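Local atomic coordinates of O-methyltransferase family 2 (PDB entry 5I2H), a protein that probably transfers methyl groups from S-adenosyl-L-methionine to hydroxyl groups of small molecules, functioning as a dimer, and binds the flavone apigenin. Residues 263-268 with 294-299; 196-201 with 219-224; 10-15 with 173-178; 213-218 with 246-251. All coordinates share one frame; numbering follows the deposited sequence.

Contact 1: residues 263-268 with 294-299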
loop_
_atom_site.group_PDB
_atom_site.type_symbol
_atom_site.label_atom_id
_atom_site.label_comp_id
_atom_site.label_asym_id
_atom_site.label_seq_id
_atom_site.Cartn_x
_atom_site.Cartn_y
_atom_site.Cartn_z
ATOM N N ALA A 263 15.466 -37.769 -10.940
ATOM C CA ALA A 263 14.233 -37.456 -10.235
ATOM C C ALA A 263 13.045 -37.733 -11.133
ATOM O O ALA A 263 13.150 -37.661 -12.360
ATOM C CB ALA A 263 14.214 -35.988 -9.800
ATOM N N ASP A 264 11.906 -38.028 -10.505
ATOM C CA ASP A 264 10.651 -38.145 -11.240
ATOM C C ASP A 264 9.986 -36.782 -11.427
ATOM O O ASP A 264 9.478 -36.475 -12.504
ATOM C CB ASP A 264 9.693 -39.073 -10.494
ATOM C CG ASP A 264 10.201 -40.512 -10.435
ATOM O OD1 ASP A 264 10.226 -41.190 -11.494
ATOM O OD2 ASP A 264 10.576 -40.972 -9.347
ATOM N N ASP A 265 9.943 -35.980 -10.369
ATOM C CA ASP A 265 9.329 -34.652 -10.368
ATOM C C ASP A 265 10.395 -33.634 -10.018
ATOM O O ASP A 265 11.200 -33.878 -9.108
ATOM C CB ASP A 265 8.220 -34.538 -9.324
ATOM C CG ASP A 265 7.017 -35.427 -9.652
ATOM O OD1 ASP A 265 6.722 -35.595 -10.845
ATOM O OD2 ASP A 265 6.387 -35.949 -8.722
ATOM N N ILE A 266 10.370 -32.482 -10.691
ATOM C CA ILE A 266 11.266 -31.376 -10.364
ATOM C C ILE A 266 10.414 -30.160 -10.033
ATOM O O ILE A 266 9.556 -29.763 -10.832
ATOM C CB ILE A 266 12.248 -31.081 -11.505
ATOM C CG1 ILE A 266 13.155 -32.298 -11.679
ATOM C CG2 ILE A 266 13.048 -29.825 -11.183
ATOM C CD1 ILE A 266 14.079 -32.192 -12.872
ATOM N N LEU A 267 10.634 -29.585 -8.849
ATOM C CA LEU A 267 9.886 -28.430 -8.355
ATOM C C LEU A 267 10.739 -27.161 -8.478
ATOM O O LEU A 267 11.900 -27.116 -8.020
ATOM C CB LEU A 267 9.478 -28.666 -6.894
ATOM C CG LEU A 267 8.790 -27.488 -6.185
ATOM C CD1 LEU A 267 7.474 -27.121 -6.918
ATOM C CD2 LEU A 267 8.526 -27.795 -4.705
ATOM N N LEU A 268 10.159 -26.140 -9.083
ATOM C CA LEU A 268 10.708 -24.781 -9.139
ATOM C C LEU A 268 9.674 -23.910 -8.438
ATOM O O LEU A 268 8.698 -23.477 -9.065
ATOM C CB LEU A 268 10.907 -24.298 -10.578
ATOM C CG LEU A 268 11.893 -25.149 -11.401
ATOM C CD1 LEU A 268 11.945 -24.754 -12.876
ATOM C CD2 LEU A 268 13.284 -25.154 -10.737
ATOM N N GLY A 294 7.082 -39.393 -18.419
ATOM C CA GLY A 294 6.154 -39.353 -17.314
ATOM C C GLY A 294 6.659 -38.580 -16.117
ATOM O O GLY A 294 5.904 -38.393 -15.141
ATOM N N GLY A 295 7.908 -38.123 -16.151
ATOM C CA GLY A 295 8.342 -37.142 -15.177
ATOM C C GLY A 295 7.539 -35.855 -15.292
ATOM O O GLY A 295 6.917 -35.561 -16.313
ATOM N N ARG A 296 7.539 -35.076 -14.222
ATOM C CA ARG A 296 6.809 -33.813 -14.184
ATOM C C ARG A 296 7.719 -32.653 -13.840
ATOM O O ARG A 296 8.600 -32.771 -12.985
ATOM C CB ARG A 296 5.653 -33.863 -13.173
ATOM C CG ARG A 296 4.663 -34.991 -13.539
ATOM C CD ARG A 296 3.511 -35.073 -12.543
ATOM N NE ARG A 296 3.947 -35.391 -11.167
ATOM C CZ ARG A 296 3.114 -35.529 -10.141
ATOM N NH1 ARG A 296 1.809 -35.361 -10.337
ATOM N NH2 ARG A 296 3.580 -35.832 -8.930
ATOM N N LEU A 297 7.466 -31.520 -14.483
ATOM C CA LEU A 297 7.993 -30.252 -14.037
ATOM C C LEU A 297 6.874 -29.542 -13.285
ATOM O O LEU A 297 5.787 -29.307 -13.837
ATOM C CB LEU A 297 8.515 -29.417 -15.212
ATOM C CG LEU A 297 9.074 -28.051 -14.823
ATOM C CD1 LEU A 297 10.366 -28.250 -14.034
ATOM C CD2 LEU A 297 9.293 -27.219 -16.086
ATOM N N LEU A 298 7.135 -29.233 -12.030
ATOM C CA LEU A 298 6.199 -28.533 -11.146
ATOM C C LEU A 298 6.692 -27.106 -10.993
ATOM O O LEU A 298 7.731 -26.866 -10.360
ATOM C CB LEU A 298 6.120 -29.219 -9.785
ATOM C CG LEU A 298 5.846 -30.732 -9.830
ATOM C CD1 LEU A 298 6.010 -31.326 -8.413
ATOM C CD2 LEU A 298 4.540 -31.149 -10.499
ATOM N N ILE A 299 5.959 -26.153 -11.560
ATOM C CA ILE A 299 6.288 -24.738 -11.376
ATOM C C ILE A 299 5.295 -24.191 -10.366
ATOM O O ILE A 299 4.079 -24.298 -10.573
ATOM C CB ILE A 299 6.223 -23.962 -12.707
ATOM C CG1 ILE A 299 7.348 -24.428 -13.641
ATOM C CG2 ILE A 299 6.315 -22.464 -12.463
ATOM C CD1 ILE A 299 7.171 -23.919 -15.076
#

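Contact 2: residues 196-201 with 219-224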
loop_
_atom_site.group_PDB
_atom_site.type_symbol
_atom_site.label_atom_id
_atom_site.label_comp_id
_atom_site.label_asym_id
_atom_site.label_seq_id
_atom_site.Cartn_x
_atom_site.Cartn_y
_atom_site.Cartn_z
ATOM N N SER A 196 6.346 -48.122 -7.150
ATOM C CA SER A 196 7.361 -47.252 -6.577
ATOM C C SER A 196 6.794 -45.878 -6.264
ATOM O O SER A 196 5.968 -45.336 -7.014
ATOM C CB SER A 196 8.538 -47.087 -7.529
ATOM O OG SER A 196 9.067 -48.353 -7.852
ATOM N N GLY A 197 7.267 -45.308 -5.161
ATOM C CA GLY A 197 7.117 -43.889 -4.933
ATOM C C GLY A 197 7.910 -43.093 -5.961
ATOM O O GLY A 197 8.632 -43.631 -6.806
ATOM N N ARG A 198 7.761 -41.773 -5.875
ATOM C CA ARG A 198 8.451 -40.844 -6.754
ATOM C C ARG A 198 9.577 -40.155 -6.007
ATOM O O ARG A 198 9.545 -40.043 -4.782
ATOM C CB ARG A 198 7.498 -39.800 -7.329
ATOM C CG ARG A 198 6.354 -40.485 -8.153
ATOM C CD ARG A 198 5.349 -39.512 -8.754
ATOM N NE ARG A 198 5.866 -38.635 -9.807
ATOM C CZ ARG A 198 6.066 -39.018 -11.065
ATOM N NH1 ARG A 198 5.825 -40.280 -11.425
ATOM N NH2 ARG A 198 6.530 -38.153 -11.959
ATOM N N VAL A 199 10.587 -39.732 -6.763
ATOM C CA VAL A 199 11.667 -38.890 -6.261
ATOM C C VAL A 199 11.349 -37.460 -6.659
ATOM O O VAL A 199 11.216 -37.159 -7.850
ATOM C CB VAL A 199 13.029 -39.342 -6.802
ATOM C CG1 VAL A 199 14.129 -38.370 -6.377
ATOM C CG2 VAL A 199 13.331 -40.781 -6.320
ATOM N N LEU A 200 11.195 -36.586 -5.663
ATOM C CA LEU A 200 10.896 -35.178 -5.875
ATOM C C LEU A 200 12.176 -34.386 -5.638
ATOM O O LEU A 200 12.729 -34.416 -4.528
ATOM C CB LEU A 200 9.799 -34.720 -4.917
ATOM C CG LEU A 200 9.526 -33.207 -4.852
ATOM C CD1 LEU A 200 9.129 -32.661 -6.245
ATOM C CD2 LEU A 200 8.448 -32.873 -3.801
ATOM N N LEU A 201 12.657 -33.718 -6.682
ATOM C CA LEU A 201 13.824 -32.835 -6.625
ATOM C C LEU A 201 13.375 -31.385 -6.564
ATOM O O LEU A 201 12.644 -30.917 -7.446
ATOM C CB LEU A 201 14.718 -33.030 -7.860
ATOM C CG LEU A 201 15.849 -32.019 -8.114
ATOM C CD1 LEU A 201 16.904 -32.037 -7.002
ATOM C CD2 LEU A 201 16.502 -32.258 -9.502
ATOM N N PRO A 219 4.421 -41.277 2.065
ATOM C CA PRO A 219 5.495 -41.942 2.832
ATOM C C PRO A 219 6.442 -42.806 1.997
ATOM O O PRO A 219 7.532 -43.156 2.486
ATOM C CB PRO A 219 4.714 -42.798 3.834
ATOM C CG PRO A 219 3.359 -42.179 3.894
ATOM C CD PRO A 219 3.078 -41.634 2.544
ATOM N N THR A 220 6.063 -43.187 0.779
ATOM C CA THR A 220 6.947 -43.990 -0.063
ATOM C C THR A 220 7.844 -43.151 -0.950
ATOM O O THR A 220 8.658 -43.717 -1.687
ATOM C CB THR A 220 6.155 -44.936 -0.965
ATOM O OG1 THR A 220 5.360 -44.171 -1.878
ATOM C CG2 THR A 220 5.251 -45.837 -0.154
ATOM N N TRP A 221 7.705 -41.829 -0.924
ATOM C CA TRP A 221 8.509 -41.001 -1.807
ATOM C C TRP A 221 9.833 -40.657 -1.161
ATOM O O TRP A 221 10.030 -40.837 0.042
ATOM C CB TRP A 221 7.790 -39.700 -2.171
ATOM C CG TRP A 221 6.611 -39.877 -3.060
ATOM C CD1 TRP A 221 5.860 -41.009 -3.228
ATOM C CD2 TRP A 221 6.031 -38.878 -3.897
ATOM N NE1 TRP A 221 4.822 -40.764 -4.113
ATOM C CE2 TRP A 221 4.908 -39.463 -4.532
ATOM C CE3 TRP A 221 6.345 -37.536 -4.169
ATOM C CZ2 TRP A 221 4.111 -38.762 -5.435
ATOM C CZ3 TRP A 221 5.550 -36.836 -5.052
ATOM C CH2 TRP A 221 4.440 -37.454 -5.684
ATOM N N ARG A 222 10.755 -40.144 -1.980
ATOM C CA ARG A 222 12.021 -39.603 -1.506
ATOM C C ARG A 222 12.192 -38.207 -2.078
ATOM O O ARG A 222 11.702 -37.898 -3.163
ATOM C CB ARG A 222 13.255 -40.457 -1.907
ATOM C CG ARG A 222 13.345 -41.792 -1.196
ATOM C CD ARG A 222 14.689 -42.520 -1.470
ATOM N NE ARG A 222 15.914 -41.768 -1.153
ATOM C CZ ARG A 222 16.585 -41.860 0.002
ATOM N NH1 ARG A 222 16.141 -42.646 0.977
ATOM N NH2 ARG A 222 17.709 -41.169 0.183
ATOM N N GLY A 223 12.908 -37.368 -1.353
ATOM C CA GLY A 223 13.099 -35.991 -1.750
ATOM C C GLY A 223 14.568 -35.641 -1.832
ATOM O O GLY A 223 15.407 -36.236 -1.160
ATOM N N ILE A 224 14.862 -34.659 -2.670
ATOM C CA ILE A 224 16.209 -34.137 -2.831
ATOM C C ILE A 224 16.099 -32.618 -2.846
ATOM O O ILE A 224 15.359 -32.056 -3.659
ATOM C CB ILE A 224 16.880 -34.633 -4.121
ATOM C CG1 ILE A 224 16.931 -36.176 -4.162
ATOM C CG2 ILE A 224 18.252 -34.003 -4.244
ATOM C CD1 ILE A 224 17.418 -36.727 -5.502
#

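Contact 3: residues 10-15 with 173-178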
loop_
_atom_site.group_PDB
_atom_site.type_symbol
_atom_site.label_atom_id
_atom_site.label_comp_id
_atom_site.label_asym_id
_atom_site.label_seq_id
_atom_site.Cartn_x
_atom_site.Cartn_y
_atom_site.Cartn_z
ATOM N N LEU A 10 1.421 -30.892 7.237
ATOM C CA LEU A 10 0.221 -31.092 6.427
ATOM C C LEU A 10 -1.001 -30.359 6.948
ATOM O O LEU A 10 -1.945 -30.134 6.173
ATOM C CB LEU A 10 -0.120 -32.584 6.321
ATOM C CG LEU A 10 0.942 -33.399 5.567
ATOM C CD1 LEU A 10 0.591 -34.877 5.599
ATOM C CD2 LEU A 10 1.132 -32.915 4.113
ATOM N N ARG A 11 -1.021 -29.995 8.224
ATOM C CA ARG A 11 -2.182 -29.298 8.754
ATOM C C ARG A 11 -2.312 -27.939 8.079
ATOM O O ARG A 11 -1.334 -27.187 7.975
ATOM C CB ARG A 11 -2.051 -29.132 10.261
ATOM C CG ARG A 11 -3.241 -28.408 10.879
ATOM C CD ARG A 11 -4.041 -29.309 11.804
ATOM N NE ARG A 11 -3.424 -29.459 13.120
ATOM C CZ ARG A 11 -3.888 -28.915 14.238
ATOM N NH1 ARG A 11 -3.259 -29.123 15.388
ATOM N NH2 ARG A 11 -4.980 -28.171 14.212
ATOM N N PHE A 12 -3.524 -27.620 7.624
ATOM C CA PHE A 12 -3.758 -26.331 6.987
ATOM C C PHE A 12 -3.662 -25.210 8.025
ATOM O O PHE A 12 -4.036 -25.398 9.182
ATOM C CB PHE A 12 -5.134 -26.273 6.328
ATOM C CG PHE A 12 -5.350 -27.314 5.280
ATOM C CD1 PHE A 12 -4.399 -27.557 4.294
ATOM C CD2 PHE A 12 -6.512 -28.064 5.286
ATOM C CE1 PHE A 12 -4.613 -28.526 3.316
ATOM C CE2 PHE A 12 -6.738 -29.035 4.323
ATOM C CZ PHE A 12 -5.788 -29.267 3.330
ATOM N N PRO A 13 -3.156 -24.036 7.659
ATOM C CA PRO A 13 -3.128 -22.942 8.629
ATOM C C PRO A 13 -4.537 -22.542 9.013
ATOM O O PRO A 13 -5.481 -22.671 8.212
ATOM C CB PRO A 13 -2.389 -21.821 7.885
ATOM C CG PRO A 13 -2.313 -22.212 6.515
ATOM C CD PRO A 13 -2.530 -23.685 6.375
ATOM N N PRO A 14 -4.736 -22.087 10.250
ATOM C CA PRO A 14 -6.104 -21.834 10.734
ATOM C C PRO A 14 -6.727 -20.570 10.164
ATOM O O PRO A 14 -7.953 -20.440 10.205
ATOM C CB PRO A 14 -5.920 -21.720 12.253
ATOM C CG PRO A 14 -4.524 -21.252 12.414
ATOM C CD PRO A 14 -3.737 -21.958 11.318
ATOM N N THR A 15 -5.926 -19.645 9.640
ATOM C CA THR A 15 -6.409 -18.475 8.918
ATOM C C THR A 15 -5.548 -18.322 7.683
ATOM O O THR A 15 -4.482 -18.929 7.578
ATOM C CB THR A 15 -6.321 -17.192 9.765
ATOM O OG1 THR A 15 -5.031 -17.127 10.408
ATOM C CG2 THR A 15 -7.412 -17.187 10.844
ATOM N N ALA A 173 2.830 -24.601 1.991
ATOM C CA ALA A 173 3.184 -25.987 1.696
ATOM C C ALA A 173 2.064 -26.979 2.042
ATOM O O ALA A 173 1.884 -27.939 1.271
ATOM C CB ALA A 173 4.494 -26.384 2.403
ATOM N N PRO A 174 1.256 -26.794 3.109
ATOM C CA PRO A 174 0.148 -27.747 3.337
ATOM C C PRO A 174 -0.842 -27.807 2.178
ATOM O O PRO A 174 -1.303 -28.908 1.803
ATOM C CB PRO A 174 -0.516 -27.222 4.619
ATOM C CG PRO A 174 0.619 -26.510 5.369
ATOM C CD PRO A 174 1.431 -25.860 4.248
ATOM N N ARG A 175 -1.204 -26.645 1.617
ATOM C CA ARG A 175 -2.048 -26.623 0.427
ATOM C C ARG A 175 -1.350 -27.307 -0.738
ATOM O O ARG A 175 -1.928 -28.167 -1.414
ATOM C CB ARG A 175 -2.387 -25.182 0.043
ATOM C CG ARG A 175 -3.144 -24.421 1.074
ATOM C CD ARG A 175 -4.507 -25.003 1.293
ATOM N NE ARG A 175 -5.137 -24.453 2.486
ATOM C CZ ARG A 175 -6.316 -24.876 2.918
ATOM N NH1 ARG A 175 -6.946 -25.844 2.249
ATOM N NH2 ARG A 175 -6.856 -24.342 4.000
ATOM N N PHE A 176 -0.102 -26.920 -0.987
ATOM C CA PHE A 176 0.656 -27.481 -2.089
ATOM C C PHE A 176 0.654 -28.997 -2.050
ATOM O O PHE A 176 0.383 -29.653 -3.066
ATOM C CB PHE A 176 2.093 -26.966 -2.034
ATOM C CG PHE A 176 2.970 -27.545 -3.103
ATOM C CD1 PHE A 176 3.053 -26.943 -4.333
ATOM C CD2 PHE A 176 3.707 -28.678 -2.868
ATOM C CE1 PHE A 176 3.853 -27.481 -5.323
ATOM C CE2 PHE A 176 4.510 -29.239 -3.846
ATOM C CZ PHE A 176 4.583 -28.640 -5.076
ATOM N N ALA A 177 1.002 -29.572 -0.892
ATOM C CA ALA A 177 1.010 -31.025 -0.783
ATOM C C ALA A 177 -0.396 -31.591 -0.995
ATOM O O ALA A 177 -0.564 -32.662 -1.601
ATOM C CB ALA A 177 1.591 -31.455 0.561
ATOM N N ASP A 178 -1.419 -30.881 -0.505
ATOM C CA ASP A 178 -2.776 -31.381 -0.638
ATOM C C ASP A 178 -3.209 -31.461 -2.098
ATOM O O ASP A 178 -3.973 -32.370 -2.472
ATOM C CB ASP A 178 -3.727 -30.493 0.170
ATOM C CG ASP A 178 -5.155 -30.996 0.142
ATOM O OD1 ASP A 178 -5.403 -32.122 0.619
ATOM O OD2 ASP A 178 -6.023 -30.259 -0.374
HETATM O O HOH W 1 -1.826 -31.085 3.508
HETATM O O HOH W 2 -5.759 -22.285 5.572
#

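Contact 4: residues 213-218 with 246-251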
loop_
_atom_site.group_PDB
_atom_site.type_symbol
_atom_site.label_atom_id
_atom_site.label_comp_id
_atom_site.label_asym_id
_atom_site.label_seq_id
_atom_site.Cartn_x
_atom_site.Cartn_y
_atom_site.Cartn_z
ATOM N N ALA A 213 6.663 -31.332 3.190
ATOM C CA ALA A 213 5.226 -31.595 3.249
ATOM C C ALA A 213 4.835 -32.731 2.306
ATOM O O ALA A 213 4.076 -33.636 2.685
ATOM C CB ALA A 213 4.439 -30.323 2.940
ATOM N N VAL A 214 5.333 -32.701 1.063
ATOM C CA VAL A 214 5.001 -33.780 0.133
ATOM C C VAL A 214 5.444 -35.125 0.699
ATOM O O VAL A 214 4.712 -36.127 0.626
ATOM C CB VAL A 214 5.638 -33.494 -1.241
ATOM C CG1 VAL A 214 5.547 -34.719 -2.160
ATOM C CG2 VAL A 214 4.938 -32.288 -1.872
ATOM N N LEU A 215 6.629 -35.169 1.306
ATOM C CA LEU A 215 7.103 -36.449 1.838
ATOM C C LEU A 215 6.257 -36.936 3.013
ATOM O O LEU A 215 6.138 -38.155 3.205
ATOM C CB LEU A 215 8.567 -36.352 2.284
ATOM C CG LEU A 215 9.595 -36.126 1.168
ATOM C CD1 LEU A 215 11.033 -36.102 1.761
ATOM C CD2 LEU A 215 9.465 -37.153 0.032
ATOM N N GLN A 216 5.702 -36.027 3.838
ATOM C CA GLN A 216 4.759 -36.485 4.864
ATOM C C GLN A 216 3.475 -37.016 4.243
ATOM O O GLN A 216 2.875 -37.972 4.764
ATOM C CB GLN A 216 4.436 -35.366 5.857
ATOM C CG GLN A 216 5.621 -34.891 6.681
ATOM C CD GLN A 216 5.154 -34.026 7.821
ATOM O OE1 GLN A 216 4.021 -33.529 7.796
ATOM N NE2 GLN A 216 5.997 -33.851 8.843
ATOM N N LYS A 217 3.039 -36.431 3.139
ATOM C CA LYS A 217 1.825 -36.910 2.497
ATOM C C LYS A 217 2.037 -38.257 1.818
ATOM O O LYS A 217 1.112 -39.077 1.757
ATOM C CB LYS A 217 1.346 -35.894 1.471
ATOM C CG LYS A 217 0.107 -36.389 0.726
ATOM C CD LYS A 217 -0.663 -35.285 0.139
ATOM C CE LYS A 217 -2.119 -35.749 -0.057
ATOM N NZ LYS A 217 -2.897 -35.807 1.235
ATOM N N TYR A 218 3.241 -38.491 1.293
ATOM C CA TYR A 218 3.552 -39.650 0.461
ATOM C C TYR A 218 4.710 -40.390 1.118
ATOM O O TYR A 218 5.884 -40.173 0.773
ATOM C CB TYR A 218 3.899 -39.222 -0.961
ATOM C CG TYR A 218 2.740 -38.668 -1.760
ATOM C CD1 TYR A 218 1.754 -39.511 -2.269
ATOM C CD2 TYR A 218 2.637 -37.309 -2.018
ATOM C CE1 TYR A 218 0.705 -39.020 -3.014
ATOM C CE2 TYR A 218 1.585 -36.803 -2.770
ATOM C CZ TYR A 218 0.623 -37.656 -3.258
ATOM O OH TYR A 218 -0.418 -37.148 -4.012
ATOM N N ASP A 246 15.345 -39.183 6.948
ATOM C CA ASP A 246 15.865 -40.406 6.361
ATOM C C ASP A 246 15.445 -40.575 4.901
ATOM O O ASP A 246 16.038 -41.406 4.191
ATOM C CB ASP A 246 15.429 -41.612 7.208
ATOM C CG ASP A 246 16.122 -41.668 8.588
ATOM O OD1 ASP A 246 17.264 -41.190 8.739
ATOM O OD2 ASP A 246 15.518 -42.217 9.534
ATOM N N ARG A 247 14.482 -39.785 4.418
ATOM C CA ARG A 247 14.013 -39.891 3.041
ATOM C C ARG A 247 14.349 -38.634 2.250
ATOM O O ARG A 247 13.806 -38.418 1.155
ATOM C CB ARG A 247 12.508 -40.177 2.988
ATOM C CG ARG A 247 12.113 -41.530 3.526
ATOM C CD ARG A 247 10.642 -41.785 3.260
ATOM N NE ARG A 247 9.746 -41.000 4.126
ATOM C CZ ARG A 247 8.750 -40.216 3.707
ATOM N NH1 ARG A 247 8.482 -40.054 2.396
ATOM N NH2 ARG A 247 7.994 -39.602 4.617
ATOM N N LEU A 248 15.238 -37.810 2.782
ATOM C CA LEU A 248 15.641 -36.558 2.162
ATOM C C LEU A 248 17.163 -36.539 1.990
ATOM O O LEU A 248 17.908 -36.929 2.894
ATOM C CB LEU A 248 15.181 -35.370 3.028
ATOM C CG LEU A 248 15.232 -33.998 2.398
ATOM C CD1 LEU A 248 14.107 -33.857 1.354
ATOM C CD2 LEU A 248 15.093 -32.965 3.490
ATOM N N GLU A 249 17.623 -36.101 0.829
ATOM C CA GLU A 249 19.036 -35.826 0.611
ATOM C C GLU A 249 19.195 -34.348 0.321
ATOM O O GLU A 249 18.326 -33.747 -0.318
ATOM C CB GLU A 249 19.610 -36.586 -0.561
ATOM C CG GLU A 249 19.501 -38.063 -0.468
ATOM C CD GLU A 249 19.875 -38.768 -1.781
ATOM O OE1 GLU A 249 20.325 -38.120 -2.774
ATOM O OE2 GLU A 249 19.678 -39.981 -1.809
ATOM N N LEU A 250 20.320 -33.794 0.761
ATOM C CA LEU A 250 20.664 -32.388 0.569
ATOM C C LEU A 250 21.905 -32.320 -0.311
ATOM O O LEU A 250 22.963 -32.835 0.066
ATOM C CB LEU A 250 20.923 -31.698 1.913
ATOM C CG LEU A 250 19.838 -31.935 2.964
ATOM C CD1 LEU A 250 20.252 -31.341 4.346
ATOM C CD2 LEU A 250 18.476 -31.400 2.505
ATOM N N HIS A 251 21.772 -31.702 -1.481
ATOM C CA HIS A 251 22.861 -31.591 -2.442
ATOM C C HIS A 251 23.204 -30.135 -2.706
ATOM O O HIS A 251 22.332 -29.348 -3.110
ATOM C CB HIS A 251 22.505 -32.265 -3.758
ATOM C CG HIS A 251 22.339 -33.733 -3.637
ATOM N ND1 HIS A 251 23.216 -34.620 -4.214
ATOM C CD2 HIS A 251 21.436 -34.477 -2.968
ATOM C CE1 HIS A 251 22.822 -35.854 -3.945
ATOM N NE2 HIS A 251 21.742 -35.794 -3.192
#

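Contact 1: residues 263-268 with 294-299
Two arginines grip Asp265 OD1. Arg296 NE reaches it across this contact at 2.8 Å along an almost straight line (174° at the hydrogen), and Arg198 NH2, from the loop before strand 199-203, makes a second salt bridge to the same oxygen. The other oxygen, Asp265 OD2, takes Arg296 NH2 at 2.8 Å, so Arg296 offers its NE side and gives one nitrogen to each oxygen. The grip is twisted: both oxygens lie near the guanidinium plane, yet the nitrogens approach from above the carboxylate plane, the two planes being 43° apart. Both side chains leave the same face of the sheet side by side, and a bend at chi3 of Arg296 (-62°) turns its NE toward the acid. Being buried, the carboxylate is probably kept ionised by these charges.

The backbones beneath belong to neighbouring parallel strands of a beta-alpha-beta unit, joined through helix 277-289, in the Rossmann-like methyltransferase sheet. The backbone of Arg296 is held through both N, to Asp264 O at 2.9 Å, and O, from Ile266 N at 2.9 Å. Ile266 O then receives Leu298 N at 2.8 Å, and Leu298 O receives Leu268 N at 2.8 Å, nearly along the C=O axis. On the face turned to helix 277-289, the CD1 methyls of Leu268 and Leu297 touch at 4.0 Å where their side chains cross obliquely, while Leu297 packs on Val284 and Ala287.

Contact 2: residues 196-201 with 219-224
Strands 199-203 and 222-227 form a beta-alpha-beta unit with helix 209-217 between them, and in this Rossmann-like fold the first strand runs into a glycine-rich turn that, as in related methyltransferases, probably faces the methyl donor. Three backbone bonds tie the parallel pair. Arg198 O accepts Arg222 N at 3.1 Å; Arg222 O answers by accepting Leu200 N at 2.9 Å; Leu200 O takes Ile224 N at 2.8 Å and is also met by the CA-H of Gly223. The amide of Val199, on the side away from strand 222-227, is satisfied by the carboxylate of Asp264, and the carbonyl of Trp221 by an arginine, Arg247.

The guanidinium of Arg198 is buried but well supplied: NH1 goes to Gln184 O, and NH2 is shared by Asp265 and Gly294 O. It gets there by lying along the indole of Trp221, the two side chains pointing the same way. Arg198 CB sits over the six-membered ring, 3.8 Å from its centroid and only 10° off the normal, a CH-pi contact, and CD follows at 3.6 Å from Trp221 CZ2. Arg222 leaves the contact instead, its NH2 bridging to Glu249. Gly197 CA lies 3.6 Å from Thr220 O, a CA-H...O contact. Farther along, Ile224 CD1 packs on Val199 CG1, and its other branch, CG2, touches Leu201 CD1 at 3.6 Å.

Contact 3: residues 10-15 with 173-178
This is a partly buried packing contact in which an extended N-terminal segment, before helix 18-24, lies across the C-terminal part of the long helix 154-179; a guanidinium-on-ring stack, proline packing and two waters hold it. The main element is a cation-pi stack. The guanidinium of Arg175 lies flat over one face of the Phe12 ring, planes 1° apart, with Arg175 CZ 3.8 Å from the ring centroid and NH1 above the middle of the ring. A bend at chi2 (-65°) folds the arginine chain over so that it can reach this position. Asp178 comes to the edge of the same ring, its CG 3.7 Å from Phe12 CZ, with the carboxylate turned almost perpendicular to it.

Pro174 fills the angle between Leu10 and Phe12: its CG approaches Arg11 O at 3.3 Å, and its CB meets Phe12 CD1 at 3.9 Å. One water donates both to Leu10 O and to Pro174 O, stitching backbone to backbone. Another accepts from Arg175 NH2 at 2.8 Å and donates to Pro13 O, fixing the guanidinium from its edge. Leu10 CD2 reaches Ala177 CB at 3.9 Å.

Pro13 and Thr15 lie against the second subunit, Thr15 OG1 bonding to His97 of that subunit. Phe176 leaves the helix on another side, away from 10-15, and meets Tyr210 of helix 209-217 and His300 of strand 296-301, both edge to face.

Contact 4: residues 213-218 with 246-251
Arg247, next to Leu248 of strand 248-252, points its CB toward the C-terminal end of helix 209-217, and its chain can be followed to carbonyls at the end of the helix. CB, CG and CD serve as a spacer: CG lies anti to the carbonyl carbon, chi2 is extended, and a bend at chi3 (-74°) places NE and brings the guanidinium round. CZ then comes to 3.4 Å from Leu215 O. Beyond it, both terminal nitrogens close on that one oxygen: NH2 donates to Leu215 O at 2.7 Å (158° at the hydrogen) and NH1 at 3.1 Å. Leu215 O lies in the guanidinium plane, but both donors stand above the carbonyl plane, so this is an end-on grip, two donors on one acceptor. NH1 is also within 3.1 Å of Tyr218 O, a weak bond, and donates a hydrogen bond to Trp221 O outside the contact.

Leu215 slides past the arginine in the opposite direction. Its CB lies beside NH1, its CD1 reaches Arg247 O at 3.7 Å, and the same methyl crosses Leu248 CD1 at 3.8 Å. The hydrophobic side of the contact is therefore carried by two leucines at about a right angle.

Farther up the strand, His251 NE2 donates to the anti lone pair of Glu249 OE1 at 2.8 Å, while Glu249 OE2 is salt-bridged to Arg222. A cationic group at carbonyls where a helix ends would be favoured by the helix dipole. Here it joins that end to an outermost strand; the helix packed by the edge of the parallel strands is the Rossmann-like part.

How the contacts relate
Contacts 1, 2 and 4 lie in one Rossmann-like sheet region; contact 2 is bonded to contacts 1 and 4, which do not touch each other. Contacts 2 and 4, centres about 7 Å apart, probably share a hydrogen bond from Gly223 N to Arg247 O (2.9 Å). Contacts 1 and 2, centres about 11 Å apart, are joined in the same way from Leu267 N to Leu201 O (2.8 Å). Contact 3 packs from outside: Phe176 CZ touches Leu267 CD1 at 3.8 Å, and its CE2 meets Val214 CG2. Toward the pocket, the side chain of Leu268 is about 10 Å from the bound apigenin; Asn270, His273 and Asp274 follow strand 265-269, and Leu161, Leu165 and Arg168 belong to the helix of contact 3.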